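Local coordinates for protein beta-galactosidase (Bacillus circulans subsp. alkalophilus, PDB 3TTY) that hydrolyses beta-galactosides, releasing terminal galactose, and binds galactose in a pocket at the mouth of a TIM barrel, at residues N43-A48 and V147-G152; L78-G83 and K234-E239. One frame throughout, in Å; residues are numbered along the deposited sequence.

Interaction 1 (N43-A48 and V147-G152); sequences NVFSWA and VSNEYG. With GLA (alpha-D-galactopyranose), chain H.
V44 and N149 mark the closest approach of two irregular loops, their CA atoms 7.0 Å apart; the gap is bridged mainly by side chains, with no hydrogen bond between the segments. N149 is extended and sends its CB toward V44 and F45, whereas S148 turns its own CB away. CG1 of V44, anti to the backbone N (chi1 -178°), packs against CB of N149 at 3.7 Å and lies about as near the amide carbon. The same methyl sits over one face of the F45 ring, offset toward the rim, and so fills the angle between the two side chains.

F45 meets N149 with the far end of its ring: CZ is 3.4 Å from ND2. The two side chains cross at about a right angle, with ring and amide planes 76° apart. F45, N149 and E150 approach the galactose at O3, O2 and O1 in turn, and so line that edge of the sugar. O3 lies at the edge of the F45 ring, in its plane and 3.9 Å from CE2. O2 accepts a hydrogen bond from N149 ND2 at 3.1 Å, moderately bent (N-H...O 154°). E150, extended beyond CG, brings OE2 to 3.2 Å from the anomeric O1. The amide's rotation is fixed from both ends, since OD1 accepts from N252 while ND2 is also hydrogen-bonded to H112.

Both loops follow strands of the parallel eight-stranded barrel, 39-42 and 142-146, the second and fourth in order. This is consistent with the Asn-Glu pair of glycoside hydrolase clan GH-A, where the glutamate after the fourth strand is the acid/base, probably so for E150. F45 also meets the ring of W187 from a second subunit, and just beyond it the chain enters helix 47-50; at the start of the second segment, V147 packs on helix 215-243.

Interaction 2 (L78-G83 and K234-E239); sequences LATSTG and KMERDE
T80 and T82 each give a hydroxyl hydrogen bond to one oxygen of the E236 carboxylate: T80 OG1 to OE1 at 2.8 Å, T82 OG1 to OE2 at 2.6 Å. Each oxygen accepts through its syn lone pair, so the two hydroxyls meet the carboxylate side by side across its O-O end. T82 comes at E236 from the opposite direction, while T80 approaches obliquely. In each threonine OG1 stands between the backbone N and the carbonyl carbon (chi1 58° and 60°), which turns both hydroxyls to the helix.

The bonds tie the loop leaving the third barrel strand, 75-79, to helix 215-243, which precedes the fifth strand in this TIM barrel; E236 thus reaches inward from the surrounding helix layer. Its chain is extended beyond CG, long enough to span the 8.3 Å between the CA atoms of T80 and E236. Around the carboxylate, all three residues are buried, and V147 and, from helix 119-135, A129 pack against E236. T80 OG1 has a second partner, accepting from the backbone N of S148.

The centres of interactions 1 and 2 are 8 Å apart, and the two touch directly. Along the chain their segments alternate: 43-48, 78-83, 147-152, 234-239. The first three follow successive barrel strands 39-42, 75-79 and 142-146, and the fourth belongs to helix 215-243, on the helix layer around the strands. The middle loop bridges its neighbours: S81 OG lies 2.7 Å from N43 O, a probable hydrogen bond, and T80 reaches S148 on the other loop. A chain of contacts therefore runs from E236 through T80 and S148 to N149 at the galactose, consistent with interaction 2 being a second shell behind the pocket wall of interaction 1.

Interaction 1 (N43-A48 and V147-G152)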
loop_
_atom_site.group_PDB
_atom_site.type_symbol
_atom_site.label_atom_id
_atom_site.label_comp_id
_atom_site.label_asym_id
_atom_site.label_seq_id
_atom_site.Cartn_x
_atom_site.Cartn_y
_atom_site.Cartn_z
ATOM N N ASN A 43 -21.376 31.061 -7.960
ATOM C CA ASN A 43 -21.499 30.309 -9.210
ATOM C C ASN A 43 -20.296 29.428 -9.569
ATOM O O ASN A 43 -20.016 29.213 -10.759
ATOM C CB ASN A 43 -21.775 31.258 -10.371
ATOM C CG ASN A 43 -22.305 30.540 -11.599
ATOM O OD1 ASN A 43 -23.255 29.742 -11.517
ATOM N ND2 ASN A 43 -21.685 30.807 -12.748
ATOM N N VAL A 44 -19.576 28.926 -8.566
ATOM C CA VAL A 44 -18.410 28.080 -8.852
ATOM C C VAL A 44 -18.844 26.715 -9.381
ATOM O O VAL A 44 -18.185 26.139 -10.249
ATOM C CB VAL A 44 -17.509 27.876 -7.626
ATOM C CG1 VAL A 44 -16.292 27.031 -7.991
ATOM C CG2 VAL A 44 -17.071 29.200 -7.053
ATOM N N PHE A 45 -19.969 26.208 -8.888
ATOM C CA PHE A 45 -20.344 24.827 -9.170
ATOM C C PHE A 45 -21.792 24.664 -9.588
ATOM O O PHE A 45 -22.530 23.880 -8.989
ATOM C CB PHE A 45 -20.038 23.927 -7.965
ATOM C CG PHE A 45 -18.559 23.657 -7.762
ATOM C CD1 PHE A 45 -17.821 22.985 -8.726
ATOM C CD2 PHE A 45 -17.917 24.056 -6.604
ATOM C CE1 PHE A 45 -16.463 22.715 -8.542
ATOM C CE2 PHE A 45 -16.556 23.801 -6.413
ATOM C CZ PHE A 45 -15.829 23.127 -7.387
ATOM N N SER A 46 -22.196 25.379 -10.633
ATOM C CA SER A 46 -23.595 25.370 -11.019
ATOM C C SER A 46 -23.772 25.247 -12.525
ATOM O O SER A 46 -24.760 25.727 -13.088
ATOM C CB SER A 46 -24.299 26.624 -10.495
ATOM O OG SER A 46 -24.818 26.391 -9.202
ATOM N N TRP A 47 -22.814 24.598 -13.172
ATOM C CA TRP A 47 -22.891 24.432 -14.601
ATOM C C TRP A 47 -24.224 23.760 -14.952
ATOM O O TRP A 47 -24.971 24.260 -15.783
ATOM C CB TRP A 47 -21.691 23.637 -15.109
ATOM C CG TRP A 47 -21.515 23.690 -16.585
ATOM C CD1 TRP A 47 -22.460 24.017 -17.522
ATOM C CD2 TRP A 47 -20.309 23.415 -17.306
ATOM N NE1 TRP A 47 -21.910 23.944 -18.788
ATOM C CE2 TRP A 47 -20.594 23.579 -18.678
ATOM C CE3 TRP A 47 -19.025 23.024 -16.927
ATOM C CZ2 TRP A 47 -19.625 23.396 -19.664
ATOM C CZ3 TRP A 47 -18.071 22.833 -17.906
ATOM C CH2 TRP A 47 -18.377 23.021 -19.256
ATOM N N ALA A 48 -24.543 22.659 -14.284
ATOM C CA ALA A 48 -25.771 21.934 -14.592
ATOM C C ALA A 48 -27.038 22.722 -14.241
ATOM O O ALA A 48 -28.056 22.596 -14.916
ATOM C CB ALA A 48 -25.783 20.555 -13.925
ATOM N N VAL A 147 -12.200 31.898 -13.022
ATOM C CA VAL A 147 -12.298 30.907 -14.099
ATOM C C VAL A 147 -12.202 29.491 -13.571
ATOM O O VAL A 147 -11.230 29.141 -12.879
ATOM C CB VAL A 147 -11.194 31.095 -15.153
ATOM C CG1 VAL A 147 -11.172 29.908 -16.124
ATOM C CG2 VAL A 147 -11.384 32.417 -15.888
ATOM N N SER A 148 -13.210 28.678 -13.885
ATOM C CA SER A 148 -13.201 27.279 -13.473
ATOM C C SER A 148 -12.993 27.197 -11.949
ATOM O O SER A 148 -13.494 28.039 -11.204
ATOM C CB SER A 148 -12.091 26.526 -14.226
ATOM O OG SER A 148 -12.222 25.119 -14.105
ATOM N N ASN A 149 -12.269 26.176 -11.505
ATOM C CA ASN A 149 -11.892 26.015 -10.112
ATOM C C ASN A 149 -10.785 24.971 -10.007
ATOM O O ASN A 149 -10.912 23.872 -10.554
ATOM C CB ASN A 149 -13.083 25.580 -9.257
ATOM C CG ASN A 149 -12.788 25.685 -7.769
ATOM O OD1 ASN A 149 -12.598 26.778 -7.243
ATOM N ND2 ASN A 149 -12.736 24.547 -7.088
ATOM N N GLU A 150 -9.711 25.322 -9.305
ATOM C CA GLU A 150 -8.547 24.443 -9.133
ATOM C C GLU A 150 -8.281 23.476 -10.311
ATOM O O GLU A 150 -8.467 22.263 -10.188
ATOM C CB GLU A 150 -8.640 23.659 -7.811
ATOM C CG GLU A 150 -8.643 24.517 -6.556
ATOM C CD GLU A 150 -8.293 23.731 -5.289
ATOM O OE1 GLU A 150 -8.523 22.494 -5.249
ATOM O OE2 GLU A 150 -7.775 24.354 -4.333
ATOM N N TYR A 151 -7.862 24.019 -11.450
ATOM C CA TYR A 151 -7.351 23.197 -12.544
ATOM C C TYR A 151 -6.295 22.191 -12.048
ATOM O O TYR A 151 -5.440 22.522 -11.229
ATOM C CB TYR A 151 -6.713 24.089 -13.595
ATOM C CG TYR A 151 -7.659 24.856 -14.491
ATOM C CD1 TYR A 151 -8.398 24.204 -15.455
ATOM C CD2 TYR A 151 -7.768 26.243 -14.403
ATOM C CE1 TYR A 151 -9.237 24.893 -16.299
ATOM C CE2 TYR A 151 -8.605 26.955 -15.256
ATOM C CZ TYR A 151 -9.332 26.266 -16.204
ATOM O OH TYR A 151 -10.170 26.934 -17.065
ATOM N N GLY A 152 -6.343 20.957 -12.538
ATOM C CA GLY A 152 -5.379 19.971 -12.080
ATOM C C GLY A 152 -5.672 18.546 -12.486
ATOM O O GLY A 152 -6.716 18.265 -13.073
HETATM C C1 GLA H . -10.432 23.632 -2.522
HETATM C C2 GLA H . -11.631 23.939 -3.453
HETATM C C3 GLA H . -12.898 24.351 -2.684
HETATM C C4 GLA H . -13.112 23.341 -1.567
HETATM C C5 GLA H . -11.842 23.242 -0.717
HETATM C C6 GLA H . -12.109 22.277 0.445
HETATM O O1 GLA H . -9.842 24.773 -1.873
HETATM O O2 GLA H . -11.293 24.967 -4.370
HETATM O O3 GLA H . -14.063 24.352 -3.528
HETATM O O4 GLA H . -13.359 22.091 -2.198
HETATM O O5 GLA H . -10.785 22.696 -1.514
HETATM O O6 GLA H . -11.115 22.445 1.464
#

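Interaction 2 (L78-G83 and K234-E239)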
loop_
_atom_site.group_PDB
_atom_site.type_symbol
_atom_site.label_atom_id
_atom_site.label_comp_id
_atom_site.label_asym_id
_atom_site.label_seq_id
_atom_site.Cartn_x
_atom_site.Cartn_y
_atom_site.Cartn_z
ATOM N N LEU A 78 -17.084 36.489 -9.501
ATOM C CA LEU A 78 -17.991 35.636 -10.262
ATOM C C LEU A 78 -17.249 34.509 -10.975
ATOM O O LEU A 78 -16.370 34.760 -11.793
ATOM C CB LEU A 78 -18.819 36.458 -11.262
ATOM C CG LEU A 78 -19.847 35.683 -12.101
ATOM C CD1 LEU A 78 -20.869 34.933 -11.221
ATOM C CD2 LEU A 78 -20.565 36.588 -13.076
ATOM N N ALA A 79 -17.615 33.271 -10.661
ATOM C CA ALA A 79 -16.980 32.111 -11.280
ATOM C C ALA A 79 -17.699 31.705 -12.577
ATOM O O ALA A 79 -18.892 31.946 -12.741
ATOM C CB ALA A 79 -16.920 30.941 -10.291
ATOM N N THR A 80 -16.964 31.093 -13.495
ATOM C CA THR A 80 -17.537 30.624 -14.753
ATOM C C THR A 80 -18.263 29.282 -14.630
ATOM O O THR A 80 -18.938 28.862 -15.574
ATOM C CB THR A 80 -16.450 30.468 -15.817
ATOM O OG1 THR A 80 -15.462 29.552 -15.334
ATOM C CG2 THR A 80 -15.797 31.807 -16.095
ATOM N N SER A 81 -18.102 28.603 -13.494
ATOM C CA SER A 81 -18.797 27.336 -13.235
ATOM C C SER A 81 -18.248 26.161 -14.038
ATOM O O SER A 81 -18.878 25.113 -14.098
ATOM C CB SER A 81 -20.296 27.456 -13.525
ATOM O OG SER A 81 -21.066 27.366 -12.343
ATOM N N THR A 82 -17.081 26.323 -14.644
ATOM C CA THR A 82 -16.533 25.265 -15.487
ATOM C C THR A 82 -15.699 24.196 -14.765
ATOM O O THR A 82 -15.164 23.296 -15.406
ATOM C CB THR A 82 -15.715 25.856 -16.656
ATOM O OG1 THR A 82 -14.633 26.634 -16.135
ATOM C CG2 THR A 82 -16.611 26.736 -17.548
ATOM N N GLY A 83 -15.593 24.280 -13.443
ATOM C CA GLY A 83 -14.785 23.329 -12.690
ATOM C C GLY A 83 -15.419 21.951 -12.520
ATOM O O GLY A 83 -14.767 21.017 -12.075
ATOM N N LYS A 234 -6.872 30.116 -20.572
ATOM C CA LYS A 234 -6.712 31.214 -21.517
ATOM C C LYS A 234 -7.908 31.341 -22.436
ATOM O O LYS A 234 -8.349 32.448 -22.748
ATOM C CB LYS A 234 -5.444 31.040 -22.359
ATOM C CG LYS A 234 -4.171 30.848 -21.535
ATOM C CD LYS A 234 -2.890 31.151 -22.334
ATOM C CE LYS A 234 -2.942 30.584 -23.747
ATOM N NZ LYS A 234 -1.665 30.782 -24.485
ATOM N N MET A 235 -8.427 30.202 -22.875
ATOM C CA MET A 235 -9.599 30.193 -23.724
ATOM C C MET A 235 -10.776 30.912 -23.053
ATOM O O MET A 235 -11.477 31.684 -23.705
ATOM C CB MET A 235 -9.980 28.761 -24.100
ATOM C CG MET A 235 -11.296 28.653 -24.852
ATOM S SD MET A 235 -11.956 26.964 -24.864
ATOM C CE MET A 235 -12.607 26.825 -23.191
ATOM N N GLU A 236 -10.997 30.659 -21.763
ATOM C CA GLU A 236 -12.115 31.299 -21.055
ATOM C C GLU A 236 -11.795 32.762 -20.755
ATOM O O GLU A 236 -12.627 33.653 -20.948
ATOM C CB GLU A 236 -12.475 30.548 -19.761
ATOM C CG GLU A 236 -13.185 29.211 -19.983
ATOM C CD GLU A 236 -13.784 28.639 -18.688
ATOM O OE1 GLU A 236 -14.370 29.408 -17.892
ATOM O OE2 GLU A 236 -13.672 27.418 -18.465
ATOM N N ARG A 237 -10.576 32.998 -20.290
ATOM C CA ARG A 237 -10.100 34.340 -20.016
ATOM C C ARG A 237 -10.392 35.233 -21.221
ATOM O O ARG A 237 -10.937 36.316 -21.062
ATOM C CB ARG A 237 -8.600 34.312 -19.708
ATOM C CG ARG A 237 -7.934 35.674 -19.590
ATOM C CD ARG A 237 -6.427 35.562 -19.781
ATOM N NE ARG A 237 -6.088 35.369 -21.180
ATOM C CZ ARG A 237 -4.879 35.046 -21.628
ATOM N NH1 ARG A 237 -3.878 34.864 -20.781
ATOM N NH2 ARG A 237 -4.672 34.898 -22.928
ATOM N N ASP A 238 -10.050 34.766 -22.423
ATOM C CA ASP A 238 -10.222 35.577 -23.633
ATOM C C ASP A 238 -11.687 35.889 -23.941
ATOM O O ASP A 238 -12.026 37.002 -24.333
ATOM C CB ASP A 238 -9.551 34.924 -24.842
ATOM C CG ASP A 238 -8.012 34.922 -24.742
ATOM O OD1 ASP A 238 -7.442 35.661 -23.901
ATOM O OD2 ASP A 238 -7.371 34.175 -25.518
ATOM N N GLU A 239 -12.558 34.908 -23.759
ATOM C CA GLU A 239 -13.981 35.113 -24.005
ATOM C C GLU A 239 -14.554 36.101 -22.985
ATOM O O GLU A 239 -15.376 36.940 -23.323
ATOM C CB GLU A 239 -14.728 33.767 -23.992
ATOM C CG GLU A 239 -16.189 33.824 -24.417
ATOM C CD GLU A 239 -16.399 34.269 -25.871
ATOM O OE1 GLU A 239 -15.405 34.452 -26.611
ATOM O OE2 GLU A 239 -17.576 34.431 -26.270
#